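Local coordinates for uncharacterized protein ygiD (PDB 2PW6) that opens the ring of DOPA between carbons 4 and 5 in vitro, giving a seco-DOPA that rearranges to betalamic acid, though its physiological substrate is unknown, at residues E115-F119 with M138-S142; W151-R157 with L239-W245; W193-F197 with E223-N229; E249-V255 with L266-G271. All coordinates share one frame; numbering follows the deposited sequence.

Contact 1. Residues E115-F119 with M138-S142; sequences EAWGF and MVQLS
Gln140 OE1 takes two hydrogen bonds at once: the backbone N of Trp117 reaches it at 2.9 Å, and the hydroxyl of Thr66, on strand 63-66, is its second partner. The other end of the same amide gives back what the first receives, for Gln140 NE2 donates to Trp117 O at 2.7 Å, nearly straight (169°) and with that oxygen lying in the amide plane. One side-chain amide thus pairs with both the N-H and the C=O of a single loop residue, much as a neighbouring strand would. The Trp117 ring lies against the aliphatic part of Gln140, CE3 being 3.6 Å from Gln140 CB, and its far corner CH2 comes to 3.5 Å from Ser142 CB. Its NE1 is hydrogen-bonded to Asp113. On the other flank, the Phe119 ring offers a face to Gln140 NE2, which sits 3.6 Å above the ring plane toward the rim. Met138, present as selenomethionine, adds a Met-aromatic contact, SE standing 4.0 Å from Phe119 CZ. In this way the loop between strand 110-113 and helix 121-130 is fastened to strand 138-144 of the central sheet. With both amide ends engaged and an aromatic ring on each flank, the Gln140 carboxamide is probably fixed against flipping.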
loop_
_atom_site.group_PDB
_atom_site.type_symbol
_atom_site.label_atom_id
_atom_site.label_comp_id
_atom_site.label_asym_id
_atom_site.label_seq_id
_atom_site.Cartn_x
_atom_site.Cartn_y
_atom_site.Cartn_z
ATOM N N GLU A 115 16.924 7.925 -2.846
ATOM C CA GLU A 115 15.484 8.084 -3.013
ATOM C C GLU A 115 14.717 7.806 -1.699
ATOM O O GLU A 115 15.129 6.969 -0.881
ATOM C CB GLU A 115 15.029 7.138 -4.148
ATOM C CG GLU A 115 13.764 7.551 -4.953
ATOM C CD GLU A 115 13.539 6.706 -6.245
ATOM O OE1 GLU A 115 12.363 6.550 -6.697
ATOM O OE2 GLU A 115 14.541 6.195 -6.816
ATOM N N ALA A 116 13.615 8.533 -1.495
ATOM C CA ALA A 116 12.663 8.233 -0.424
ATOM C C ALA A 116 11.964 6.885 -0.685
ATOM O O ALA A 116 11.825 6.483 -1.817
ATOM C CB ALA A 116 11.640 9.365 -0.311
ATOM N N TRP A 117 11.552 6.165 0.354
ATOM C CA TRP A 117 10.600 5.044 0.158
ATOM C C TRP A 117 9.175 5.558 0.233
ATOM O O TRP A 117 8.871 6.419 1.048
ATOM C CB TRP A 117 10.766 3.991 1.253
ATOM C CG TRP A 117 12.165 3.508 1.443
ATOM C CD1 TRP A 117 13.102 3.232 0.444
ATOM C CD2 TRP A 117 12.809 3.238 2.679
ATOM N NE1 TRP A 117 14.272 2.806 1.017
ATOM C CE2 TRP A 117 14.127 2.814 2.384
ATOM C CE3 TRP A 117 12.420 3.335 4.015
ATOM C CZ2 TRP A 117 15.018 2.462 3.373
ATOM C CZ3 TRP A 117 13.306 2.987 4.986
ATOM C CH2 TRP A 117 14.577 2.545 4.676
ATOM N N GLY A 118 8.279 5.031 -0.580
ATOM C CA GLY A 118 6.870 5.403 -0.432
ATOM C C GLY A 118 6.385 5.189 1.002
ATOM O O GLY A 118 6.822 4.267 1.702
ATOM N N PHE A 119 5.501 6.075 1.455
ATOM C CA PHE A 119 4.860 5.941 2.751
ATOM C C PHE A 119 3.636 5.040 2.603
ATOM O O PHE A 119 2.805 5.271 1.730
ATOM C CB PHE A 119 4.436 7.318 3.282
ATOM C CG PHE A 119 5.590 8.191 3.710
ATOM C CD1 PHE A 119 6.054 8.162 5.021
ATOM C CD2 PHE A 119 6.220 9.029 2.800
ATOM C CE1 PHE A 119 7.115 8.955 5.430
ATOM C CE2 PHE A 119 7.306 9.833 3.197
ATOM C CZ PHE A 119 7.746 9.784 4.511
HETATM N N MSE A 138 13.347 15.091 7.461
HETATM C CA MSE A 138 12.986 13.720 7.753
HETATM C C MSE A 138 13.925 12.694 7.148
HETATM O O MSE A 138 14.476 12.894 6.082
HETATM C CB MSE A 138 11.554 13.484 7.271
HETATM C CG MSE A 138 10.864 12.290 7.851
HETATM SE SE MSE A 138 8.948 12.302 7.326
HETATM C CE MSE A 138 8.208 13.245 8.845
ATOM N N VAL A 139 14.076 11.601 7.887
ATOM C CA VAL A 139 14.778 10.388 7.508
ATOM C C VAL A 139 13.840 9.162 7.728
ATOM O O VAL A 139 13.114 9.091 8.713
ATOM C CB VAL A 139 16.089 10.323 8.339
ATOM C CG1 VAL A 139 16.587 8.954 8.493
ATOM C CG2 VAL A 139 17.207 11.231 7.667
ATOM N N GLN A 140 13.829 8.223 6.790
ATOM C CA GLN A 140 13.190 6.909 7.014
ATOM C C GLN A 140 14.203 5.833 7.458
ATOM O O GLN A 140 15.296 5.725 6.900
ATOM C CB GLN A 140 12.460 6.463 5.760
ATOM C CG GLN A 140 11.410 7.467 5.272
ATOM C CD GLN A 140 11.099 7.277 3.831
ATOM O OE1 GLN A 140 11.998 7.328 2.983
ATOM N NE2 GLN A 140 9.837 7.031 3.520
ATOM N N LEU A 141 13.839 5.092 8.500
ATOM C CA LEU A 141 14.607 3.972 9.009
ATOM C C LEU A 141 13.791 2.662 8.856
ATOM O O LEU A 141 12.592 2.644 9.160
ATOM C CB LEU A 141 14.950 4.191 10.489
ATOM C CG LEU A 141 15.726 3.056 11.187
ATOM C CD1 LEU A 141 17.176 2.916 10.615
ATOM C CD2 LEU A 141 15.738 3.321 12.670
ATOM N N SER A 142 14.436 1.593 8.392
ATOM C CA SER A 142 13.745 0.337 8.131
ATOM C C SER A 142 14.006 -0.648 9.275
ATOM O O SER A 142 14.928 -0.459 10.101
ATOM C CB SER A 142 14.151 -0.247 6.779
ATOM O OG SER A 142 15.405 -0.888 6.866
#

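Contact 2. Residues W151-R157 with L239-W245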
loop_
_atom_site.group_PDB
_atom_site.type_symbol
_atom_site.label_atom_id
_atom_site.label_comp_id
_atom_site.label_asym_id
_atom_site.label_seq_id
_atom_site.Cartn_x
_atom_site.Cartn_y
_atom_site.Cartn_z
ATOM N N TRP A 151 16.744 -7.227 19.945
ATOM C CA TRP A 151 17.598 -6.445 19.084
ATOM C C TRP A 151 16.901 -5.134 18.656
ATOM O O TRP A 151 17.472 -4.036 18.774
ATOM C CB TRP A 151 18.003 -7.325 17.881
ATOM C CG TRP A 151 19.077 -6.742 17.023
ATOM C CD1 TRP A 151 20.430 -7.003 17.087
ATOM C CD2 TRP A 151 18.898 -5.792 15.957
ATOM N NE1 TRP A 151 21.093 -6.280 16.114
ATOM C CE2 TRP A 151 20.180 -5.531 15.408
ATOM C CE3 TRP A 151 17.775 -5.145 15.406
ATOM C CZ2 TRP A 151 20.372 -4.648 14.337
ATOM C CZ3 TRP A 151 17.966 -4.273 14.335
ATOM C CH2 TRP A 151 19.263 -4.031 13.815
ATOM N N HIS A 152 15.659 -5.244 18.188
ATOM C CA HIS A 152 14.845 -4.068 17.902
ATOM C C HIS A 152 14.632 -3.183 19.109
ATOM O O HIS A 152 14.619 -1.960 18.967
ATOM C CB HIS A 152 13.534 -4.478 17.277
ATOM C CG HIS A 152 13.723 -5.308 16.047
ATOM N ND1 HIS A 152 14.140 -4.768 14.855
ATOM C CD2 HIS A 152 13.616 -6.646 15.841
ATOM C CE1 HIS A 152 14.238 -5.728 13.951
ATOM N NE2 HIS A 152 13.930 -6.879 14.525
ATOM N N PHE A 153 14.480 -3.781 20.295
ATOM C CA PHE A 153 14.466 -3.004 21.549
ATOM C C PHE A 153 15.815 -2.286 21.763
ATOM O O PHE A 153 15.836 -1.097 22.097
ATOM C CB PHE A 153 14.103 -3.881 22.771
ATOM C CG PHE A 153 13.944 -3.099 24.077
ATOM C CD1 PHE A 153 12.699 -2.646 24.484
ATOM C CD2 PHE A 153 15.041 -2.833 24.891
ATOM C CE1 PHE A 153 12.549 -1.935 25.680
ATOM C CE2 PHE A 153 14.911 -2.101 26.072
ATOM C CZ PHE A 153 13.648 -1.663 26.469
ATOM N N GLU A 154 16.924 -3.010 21.600
ATOM C CA GLU A 154 18.264 -2.387 21.664
ATOM C C GLU A 154 18.437 -1.214 20.691
ATOM O O GLU A 154 19.094 -0.238 21.041
ATOM C CB GLU A 154 19.408 -3.394 21.488
ATOM C CG GLU A 154 19.580 -4.418 22.619
ATOM C CD GLU A 154 19.842 -3.831 24.017
ATOM O OE1 GLU A 154 19.971 -2.584 24.181
ATOM O OE2 GLU A 154 19.907 -4.658 24.964
HETATM N N MSE A 155 17.829 -1.312 19.505
HETATM C CA MSE A 155 17.771 -0.198 18.534
HETATM C C MSE A 155 17.225 1.107 19.103
HETATM O O MSE A 155 17.805 2.169 18.884
HETATM C CB MSE A 155 16.940 -0.566 17.309
HETATM C CG MSE A 155 17.583 -1.568 16.395
HETATM SE SE MSE A 155 19.246 -0.836 15.560
HETATM C CE MSE A 155 18.409 0.355 14.240
ATOM N N GLY A 156 16.096 1.034 19.800
ATOM C CA GLY A 156 15.541 2.210 20.460
ATOM C C GLY A 156 16.407 2.697 21.608
ATOM O O GLY A 156 16.371 3.868 21.961
ATOM N N ARG A 157 17.174 1.789 22.209
ATOM C CA ARG A 157 18.157 2.168 23.209
ATOM C C ARG A 157 19.256 3.054 22.579
ATOM O O ARG A 157 19.688 4.041 23.173
ATOM C CB ARG A 157 18.780 0.908 23.840
ATOM C CG ARG A 157 17.972 0.251 24.924
ATOM C CD ARG A 157 18.191 1.006 26.212
ATOM N NE ARG A 157 17.067 0.903 27.146
ATOM C CZ ARG A 157 16.944 -0.045 28.072
ATOM N NH1 ARG A 157 17.849 -1.020 28.181
ATOM N NH2 ARG A 157 15.903 -0.031 28.894
ATOM N N LEU A 239 8.810 -1.291 20.018
ATOM C CA LEU A 239 10.029 -1.589 20.731
ATOM C C LEU A 239 11.091 -0.521 20.469
ATOM O O LEU A 239 11.869 -0.219 21.356
ATOM C CB LEU A 239 10.518 -2.985 20.347
ATOM C CG LEU A 239 9.517 -4.104 20.749
ATOM C CD1 LEU A 239 10.148 -5.476 20.557
ATOM C CD2 LEU A 239 8.971 -3.938 22.218
ATOM N N TYR A 240 11.109 0.046 19.257
ATOM C CA TYR A 240 11.979 1.172 18.925
ATOM C C TYR A 240 11.689 2.327 19.871
ATOM O O TYR A 240 12.612 2.929 20.425
ATOM C CB TYR A 240 11.824 1.583 17.446
ATOM C CG TYR A 240 12.506 0.614 16.508
ATOM C CD1 TYR A 240 11.954 -0.649 16.242
ATOM C CD2 TYR A 240 13.733 0.948 15.894
ATOM C CE1 TYR A 240 12.599 -1.561 15.370
ATOM C CE2 TYR A 240 14.381 0.050 15.028
ATOM C CZ TYR A 240 13.812 -1.203 14.772
ATOM O OH TYR A 240 14.482 -2.076 13.929
ATOM N N VAL A 241 10.404 2.604 20.091
ATOM C CA VAL A 241 9.972 3.642 21.030
ATOM C C VAL A 241 10.279 3.238 22.471
ATOM O O VAL A 241 10.916 3.999 23.203
ATOM C CB VAL A 241 8.477 3.964 20.857
ATOM C CG1 VAL A 241 7.989 4.852 21.978
ATOM C CG2 VAL A 241 8.217 4.597 19.485
ATOM N N LEU A 242 9.863 2.043 22.893
ATOM C CA LEU A 242 10.149 1.616 24.274
ATOM C C LEU A 242 11.631 1.533 24.597
ATOM O O LEU A 242 12.038 1.838 25.722
ATOM C CB LEU A 242 9.497 0.279 24.619
ATOM C CG LEU A 242 8.009 0.179 24.937
ATOM C CD1 LEU A 242 7.780 -1.206 25.534
ATOM C CD2 LEU A 242 7.493 1.305 25.866
ATOM N N GLY A 243 12.437 1.091 23.637
ATOM C CA GLY A 243 13.906 1.070 23.800
ATOM C C GLY A 243 14.464 2.434 24.223
ATOM O O GLY A 243 15.444 2.496 24.947
ATOM N N ALA A 244 13.797 3.506 23.793
ATOM C CA ALA A 244 14.188 4.898 24.030
ATOM C C ALA A 244 13.762 5.507 25.373
ATOM O O ALA A 244 14.101 6.671 25.672
ATOM C CB ALA A 244 13.685 5.783 22.864
ATOM N N TRP A 245 13.014 4.741 26.170
ATOM C CA TRP A 245 12.569 5.188 27.510
ATOM C C TRP A 245 13.712 5.107 28.522
ATOM O O TRP A 245 14.401 4.084 28.602
ATOM C CB TRP A 245 11.401 4.313 27.977
ATOM C CG TRP A 245 10.708 4.753 29.244
ATOM C CD1 TRP A 245 10.257 6.011 29.547
ATOM C CD2 TRP A 245 10.345 3.917 30.351
ATOM N NE1 TRP A 245 9.660 6.013 30.781
ATOM C CE2 TRP A 245 9.704 4.742 31.302
ATOM C CE3 TRP A 245 10.510 2.551 30.636
ATOM C CZ2 TRP A 245 9.213 4.240 32.530
ATOM C CZ3 TRP A 245 10.037 2.052 31.862
ATOM C CH2 TRP A 245 9.389 2.900 32.790
#
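Gly156 and Gly243 meet where the two helices touch, their CA atoms 3.9 Å apart, and each is the hollow that admits the other backbone. With no side chain on either glycine, the axes of 151-157 and 239-243 close to 6.3 Å, crossing at -48°. CA-H...O contacts line the seam: Gly156 CA lies 3.0 Å from Tyr240 O, and Gly243 CA faces Phe153 O. The larger bumps sit to the sides of this groove. Phe153, with CG swung opposite its backbone N (chi1 -175°), lays its ring flat over Gly243, whose CA stands 3.8 Å from the ring centroid in a CH-pi contact; Leu242 CB meets the CE1 corner of the same ring. In the LigB-type fold of this dioxygenase, the pair packs helix 149-159 against helix 236-243, with Val241 and Leu242 resting on strand 268-270 and His152 and Tyr240 both touching Ile143 of strand 138-144. Tyr240 is the bump on the other flank. Its ring runs beside Met155 (selenomethionine), CE2 lying 3.5 Å from Met155 CB, and has His152 O over one face. The hydroxyl reaches the edge of the imidazole, in its plane, where Tyr240 OH and His152 ND1 share a hydrogen bond of 2.9 Å. A phenylalanine in place of Tyr240 would probably leave His152 ND1 without this partner and the imidazole less firmly held. His152 NE2 is bonded to Lys147 O.

Contact 3. Residues W193-F197 with E223-N229; sequences WATSF and EGGTLSN
Trp193 and Leu227 meet side chain to ring at about a right angle, where helix 192-202 packs against the short helix 225-228 of this LigB-family fold. Leu227 comes down on one face of the indole in a CH-pi contact: its CG stands 3.8 Å from the centroid of the six-membered ring, and Leu227 CD2 sits over that face, off toward the rim, 3.6 Å from Trp193 CD2. Trp193 CG sits between its own backbone N and carbonyl carbon (chi1 61°), which turns the indole toward 223-229. Ser228 OG lies at the edge of the same ring, in its plane. One turn along the helix, Phe197 lays its ring along 224-229. Ser228 CB lies over a face, off toward the rim, 4.1 Å from the ring centroid, while Phe197 CE1 meets Gly225 CA at 3.7 Å. Farther out, the Asn229 amide stands steeply to the ring, the planes 73° apart, with ND2 3.4 Å from Phe197 CE2. That nitrogen is bonded to Val175 O, and the Asn229 side chain comes within about 4 Å of that of His177, a zinc-binding residue, so this packing borders the metal site. Gly224 is at the N-cap position of helix 225-228. Its carbonyl oxygen is gripped from opposite faces of its plane by two groups of one residue, Ser228 N at 3.2 Å and Ser228 OG at 3.1 Å.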
loop_
_atom_site.group_PDB
_atom_site.type_symbol
_atom_site.label_atom_id
_atom_site.label_comp_id
_atom_site.label_asym_id
_atom_site.label_seq_id
_atom_site.Cartn_x
_atom_site.Cartn_y
_atom_site.Cartn_z
ATOM N N TRP A 193 -9.744 -12.023 22.572
ATOM C CA TRP A 193 -8.326 -12.312 22.486
ATOM C C TRP A 193 -7.538 -11.034 22.100
ATOM O O TRP A 193 -6.462 -10.780 22.627
ATOM C CB TRP A 193 -8.064 -13.499 21.527
ATOM C CG TRP A 193 -8.515 -13.249 20.123
ATOM C CD1 TRP A 193 -9.707 -13.572 19.592
ATOM C CD2 TRP A 193 -7.765 -12.609 19.077
ATOM N NE1 TRP A 193 -9.775 -13.167 18.275
ATOM C CE2 TRP A 193 -8.588 -12.574 17.935
ATOM C CE3 TRP A 193 -6.476 -12.048 19.001
ATOM C CZ2 TRP A 193 -8.169 -12.020 16.728
ATOM C CZ3 TRP A 193 -6.069 -11.481 17.799
ATOM C CH2 TRP A 193 -6.907 -11.484 16.680
ATOM N N ALA A 194 -8.109 -10.218 21.218
ATOM C CA ALA A 194 -7.543 -8.906 20.895
ATOM C C ALA A 194 -7.376 -8.024 22.132
ATOM O O ALA A 194 -6.284 -7.457 22.333
ATOM C CB ALA A 194 -8.350 -8.196 19.792
ATOM N N THR A 195 -8.428 -7.909 22.954
ATOM C CA THR A 195 -8.399 -7.100 24.195
ATOM C C THR A 195 -7.429 -7.713 25.184
ATOM O O THR A 195 -6.634 -7.003 25.827
ATOM C CB THR A 195 -9.817 -6.980 24.846
ATOM O OG1 THR A 195 -10.660 -6.163 24.024
ATOM C CG2 THR A 195 -9.740 -6.345 26.210
ATOM N N SER A 196 -7.494 -9.039 25.318
ATOM C CA SER A 196 -6.504 -9.761 26.127
ATOM C C SER A 196 -5.037 -9.351 25.776
ATOM O O SER A 196 -4.313 -8.841 26.638
ATOM C CB SER A 196 -6.691 -11.283 26.006
ATOM O OG SER A 196 -5.916 -11.967 26.975
ATOM N N PHE A 197 -4.605 -9.563 24.525
ATOM C CA PHE A 197 -3.195 -9.266 24.168
ATOM C C PHE A 197 -2.874 -7.793 24.342
ATOM O O PHE A 197 -1.831 -7.445 24.886
ATOM C CB PHE A 197 -2.806 -9.737 22.770
ATOM C CG PHE A 197 -1.333 -9.509 22.441
ATOM C CD1 PHE A 197 -0.364 -10.420 22.863
ATOM C CD2 PHE A 197 -0.925 -8.371 21.714
ATOM C CE1 PHE A 197 1.007 -10.201 22.561
ATOM C CE2 PHE A 197 0.422 -8.153 21.408
ATOM C CZ PHE A 197 1.394 -9.066 21.836
ATOM N N GLU A 223 -0.676 -15.971 25.077
ATOM C CA GLU A 223 -1.588 -16.973 24.419
ATOM C C GLU A 223 -1.622 -17.149 22.889
ATOM O O GLU A 223 -1.228 -18.207 22.386
ATOM C CB GLU A 223 -3.054 -16.777 24.863
ATOM C CG GLU A 223 -3.375 -17.173 26.249
ATOM C CD GLU A 223 -3.004 -16.121 27.230
ATOM O OE1 GLU A 223 -3.879 -15.291 27.548
ATOM O OE2 GLU A 223 -1.839 -16.129 27.685
ATOM N N GLY A 224 -2.091 -16.164 22.118
ATOM C CA GLY A 224 -2.210 -14.741 22.467
ATOM C C GLY A 224 -1.351 -13.973 21.447
ATOM O O GLY A 224 -1.857 -13.230 20.589
ATOM N N GLY A 225 -0.046 -14.223 21.516
ATOM C CA GLY A 225 0.952 -13.436 20.809
ATOM C C GLY A 225 0.959 -13.621 19.317
ATOM O O GLY A 225 0.908 -12.631 18.571
ATOM N N THR A 226 1.029 -14.883 18.887
ATOM C CA THR A 226 1.154 -15.222 17.479
ATOM C C THR A 226 -0.110 -14.931 16.700
ATOM O O THR A 226 -0.057 -14.641 15.503
ATOM C CB THR A 226 1.528 -16.702 17.298
ATOM O OG1 THR A 226 2.663 -16.986 18.114
ATOM C CG2 THR A 226 1.872 -17.021 15.826
ATOM N N LEU A 227 -1.256 -15.050 17.373
ATOM C CA LEU A 227 -2.532 -14.790 16.726
ATOM C C LEU A 227 -2.700 -13.267 16.488
ATOM O O LEU A 227 -3.206 -12.838 15.450
ATOM C CB LEU A 227 -3.665 -15.373 17.598
ATOM C CG LEU A 227 -5.153 -15.070 17.375
ATOM C CD1 LEU A 227 -5.598 -15.490 16.010
ATOM C CD2 LEU A 227 -6.013 -15.745 18.492
ATOM N N SER A 228 -2.272 -12.481 17.472
ATOM C CA SER A 228 -2.307 -11.022 17.424
ATOM C C SER A 228 -1.289 -10.428 16.417
ATOM O O SER A 228 -1.495 -9.332 15.895
ATOM C CB SER A 228 -1.993 -10.470 18.800
ATOM O OG SER A 228 -3.117 -10.555 19.659
ATOM N N ASN A 229 -0.232 -11.195 16.153
ATOM C CA ASN A 229 0.921 -10.777 15.372
ATOM C C ASN A 229 1.522 -12.001 14.697
ATOM O O ASN A 229 2.538 -12.506 15.156
ATOM C CB ASN A 229 1.982 -10.101 16.281
ATOM C CG ASN A 229 1.516 -8.756 16.872
ATOM O OD1 ASN A 229 1.267 -7.802 16.150
ATOM N ND2 ASN A 229 1.438 -8.680 18.194
#

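Contact 4. Residues E249-V255 with L266-G271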
loop_
_atom_site.group_PDB
_atom_site.type_symbol
_atom_site.label_atom_id
_atom_site.label_comp_id
_atom_site.label_asym_id
_atom_site.label_seq_id
_atom_site.Cartn_x
_atom_site.Cartn_y
_atom_site.Cartn_z
ATOM N N GLU A 249 11.059 9.333 32.820
ATOM C CA GLU A 249 10.109 10.234 32.202
ATOM C C GLU A 249 8.730 9.555 32.131
ATOM O O GLU A 249 8.635 8.330 32.251
ATOM C CB GLU A 249 10.632 10.647 30.813
ATOM C CG GLU A 249 10.695 9.500 29.772
ATOM C CD GLU A 249 11.858 9.613 28.787
ATOM O OE1 GLU A 249 12.076 10.698 28.206
ATOM O OE2 GLU A 249 12.551 8.589 28.591
ATOM N N PRO A 250 7.649 10.339 31.987
ATOM C CA PRO A 250 6.350 9.660 31.849
ATOM C C PRO A 250 6.206 8.865 30.550
ATOM O O PRO A 250 6.853 9.181 29.543
ATOM C CB PRO A 250 5.333 10.808 31.884
ATOM C CG PRO A 250 6.128 12.049 31.531
ATOM C CD PRO A 250 7.528 11.810 32.001
ATOM N N ILE A 251 5.386 7.820 30.605
ATOM C CA ILE A 251 4.876 7.128 29.422
ATOM C C ILE A 251 3.370 7.387 29.388
ATOM O O ILE A 251 2.665 7.119 30.353
ATOM C CB ILE A 251 5.149 5.597 29.454
ATOM C CG1 ILE A 251 6.650 5.305 29.383
ATOM C CG2 ILE A 251 4.409 4.881 28.316
ATOM C CD1 ILE A 251 6.993 3.816 29.344
ATOM N N THR A 252 2.914 7.910 28.257
ATOM C CA THR A 252 1.552 8.369 28.014
ATOM C C THR A 252 0.908 7.471 26.955
ATOM O O THR A 252 1.610 6.822 26.166
ATOM C CB THR A 252 1.604 9.806 27.434
ATOM O OG1 THR A 252 2.343 10.653 28.318
ATOM C CG2 THR A 252 0.217 10.398 27.213
ATOM N N ILE A 253 -0.431 7.443 26.957
ATOM C CA ILE A 253 -1.229 6.826 25.899
ATOM C C ILE A 253 -2.177 7.886 25.345
ATOM O O ILE A 253 -3.302 8.001 25.808
ATOM C CB ILE A 253 -1.992 5.554 26.385
ATOM C CG1 ILE A 253 -1.004 4.421 26.694
ATOM C CG2 ILE A 253 -3.017 5.085 25.346
ATOM C CD1 ILE A 253 -1.536 3.380 27.667
ATOM N N PRO A 254 -1.714 8.657 24.334
ATOM C CA PRO A 254 -2.451 9.757 23.699
ATOM C C PRO A 254 -3.768 9.344 23.041
ATOM O O PRO A 254 -4.633 10.201 22.831
ATOM C CB PRO A 254 -1.483 10.242 22.615
ATOM C CG PRO A 254 -0.578 9.128 22.385
ATOM C CD PRO A 254 -0.388 8.498 23.715
ATOM N N VAL A 255 -3.897 8.057 22.702
ATOM C CA VAL A 255 -5.108 7.527 22.090
ATOM C C VAL A 255 -5.051 5.992 22.020
ATOM O O VAL A 255 -3.958 5.411 22.038
ATOM C CB VAL A 255 -5.393 8.209 20.723
ATOM C CG1 VAL A 255 -4.573 7.581 19.593
ATOM C CG2 VAL A 255 -6.904 8.243 20.406
ATOM N N LEU A 266 -3.780 1.373 19.755
ATOM C CA LEU A 266 -2.954 1.786 20.857
ATOM C C LEU A 266 -1.717 2.604 20.439
ATOM O O LEU A 266 -0.760 2.057 19.857
ATOM C CB LEU A 266 -2.505 0.564 21.646
ATOM C CG LEU A 266 -1.646 0.861 22.870
ATOM C CD1 LEU A 266 -2.409 1.709 23.899
ATOM C CD2 LEU A 266 -1.241 -0.413 23.478
ATOM N N SER A 267 -1.761 3.900 20.766
ATOM C CA SER A 267 -0.637 4.820 20.646
ATOM C C SER A 267 0.103 5.069 21.970
ATOM O O SER A 267 -0.497 5.037 23.052
ATOM C CB SER A 267 -1.128 6.106 20.036
ATOM O OG SER A 267 -1.751 5.800 18.795
ATOM N N VAL A 268 1.417 5.294 21.885
ATOM C CA VAL A 268 2.267 5.414 23.069
ATOM C C VAL A 268 3.201 6.629 22.943
ATOM O O VAL A 268 3.858 6.814 21.919
ATOM C CB VAL A 268 3.068 4.105 23.334
ATOM C CG1 VAL A 268 4.032 4.246 24.543
ATOM C CG2 VAL A 268 2.114 2.913 23.510
ATOM N N GLN A 269 3.222 7.473 23.973
ATOM C CA GLN A 269 4.137 8.620 24.007
ATOM C C GLN A 269 5.197 8.389 25.081
ATOM O O GLN A 269 4.883 8.052 26.219
ATOM C CB GLN A 269 3.397 9.953 24.217
ATOM C CG GLN A 269 4.338 11.172 24.129
ATOM C CD GLN A 269 3.649 12.531 24.299
ATOM O OE1 GLN A 269 2.600 12.812 23.691
ATOM N NE2 GLN A 269 4.267 13.396 25.107
ATOM N N ILE A 270 6.460 8.491 24.693
ATOM C CA ILE A 270 7.562 8.377 25.641
ATOM C C ILE A 270 8.063 9.792 25.890
ATOM O O ILE A 270 8.458 10.490 24.956
ATOM C CB ILE A 270 8.703 7.481 25.095
ATOM C CG1 ILE A 270 8.227 6.020 24.941
ATOM C CG2 ILE A 270 9.975 7.645 25.929
ATOM C CD1 ILE A 270 8.451 5.106 26.114
ATOM N N GLY A 271 8.024 10.210 27.151
ATOM C CA GLY A 271 8.472 11.545 27.553
ATOM C C GLY A 271 7.608 12.662 27.007
ATOM O O GLY A 271 8.124 13.753 26.723
#
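Glu249 folds back over the last residue of the chain, and its side chain can be followed outward from there. CB lies 4.0 Å from Gly271 CA, and CG is nearer still at 3.7 Å from that same carbon. Beyond it the chain bends at chi2 (-146°), which brings CD beside Ile270 CG2. Of the two carboxylate oxygens, OE2 rests 3.8 Å from Ile270 CG2 and also accepts from Asp246 N, while OE1 lies 3.8 Å from Gly271 CA and makes a salt bridge to Arg163. Replacing Glu249 by an alanine would probably leave Arg163 without this charged mate and uncover Ile270 CG2 and the terminal glycine. Next to it begins an antiparallel ladder. Gly271 N bonds to Pro250 O almost in line with the carbonyl, and Thr252 and Gln269 form a hydrogen-bonded pair, Thr252 N giving to Gln269 O at 2.8 Å in the carbonyl plane, while Gln269 N returns to Thr252 O from well above the plane of the Thr252 carbonyl. On one face Ile251 and Ile270 lie side by side, with Ile251 CG1 3.7 Å from Ile270 CD1; on the other, the CB atoms of Thr252 and Gln269 meet. Past Pro254 one more bond follows, from Ser267 N to Val255 O at 3.0 Å, and Ser267 OG goes on to Gly21 N. Strand 251-252 is an outermost strand of the central sheet within this chain. Backbone bonds hold the ladder, and the Glu249-Arg163 salt bridge probably helps hold this end, where the chain terminates.

How the contacts relate
Along the chain contact 1 comes first; contact 2 opens after it and encloses contact 3, and contact 4 closes the chain. Contacts 1 and 4 share the mixed central sheet but at separate places, their centres about 24 Å apart, on strand 138-144 and on the 251-252 and 268-270 pair. Tyr240 and Met155 touch Leu141 of contact 1, while Val241 and Trp245 pack on Ile270 of contact 4, so contact 2 joins contacts 1 and 4 through side chains packed on strands 138-144 and 268-270. Contact 3 stands apart, about 30 Å from contact 1 between centres, beside the zinc site. Side-chain packing thus links contacts 1, 2 and 4, loosely between 1 and 2, with contact 3 bordering the metal.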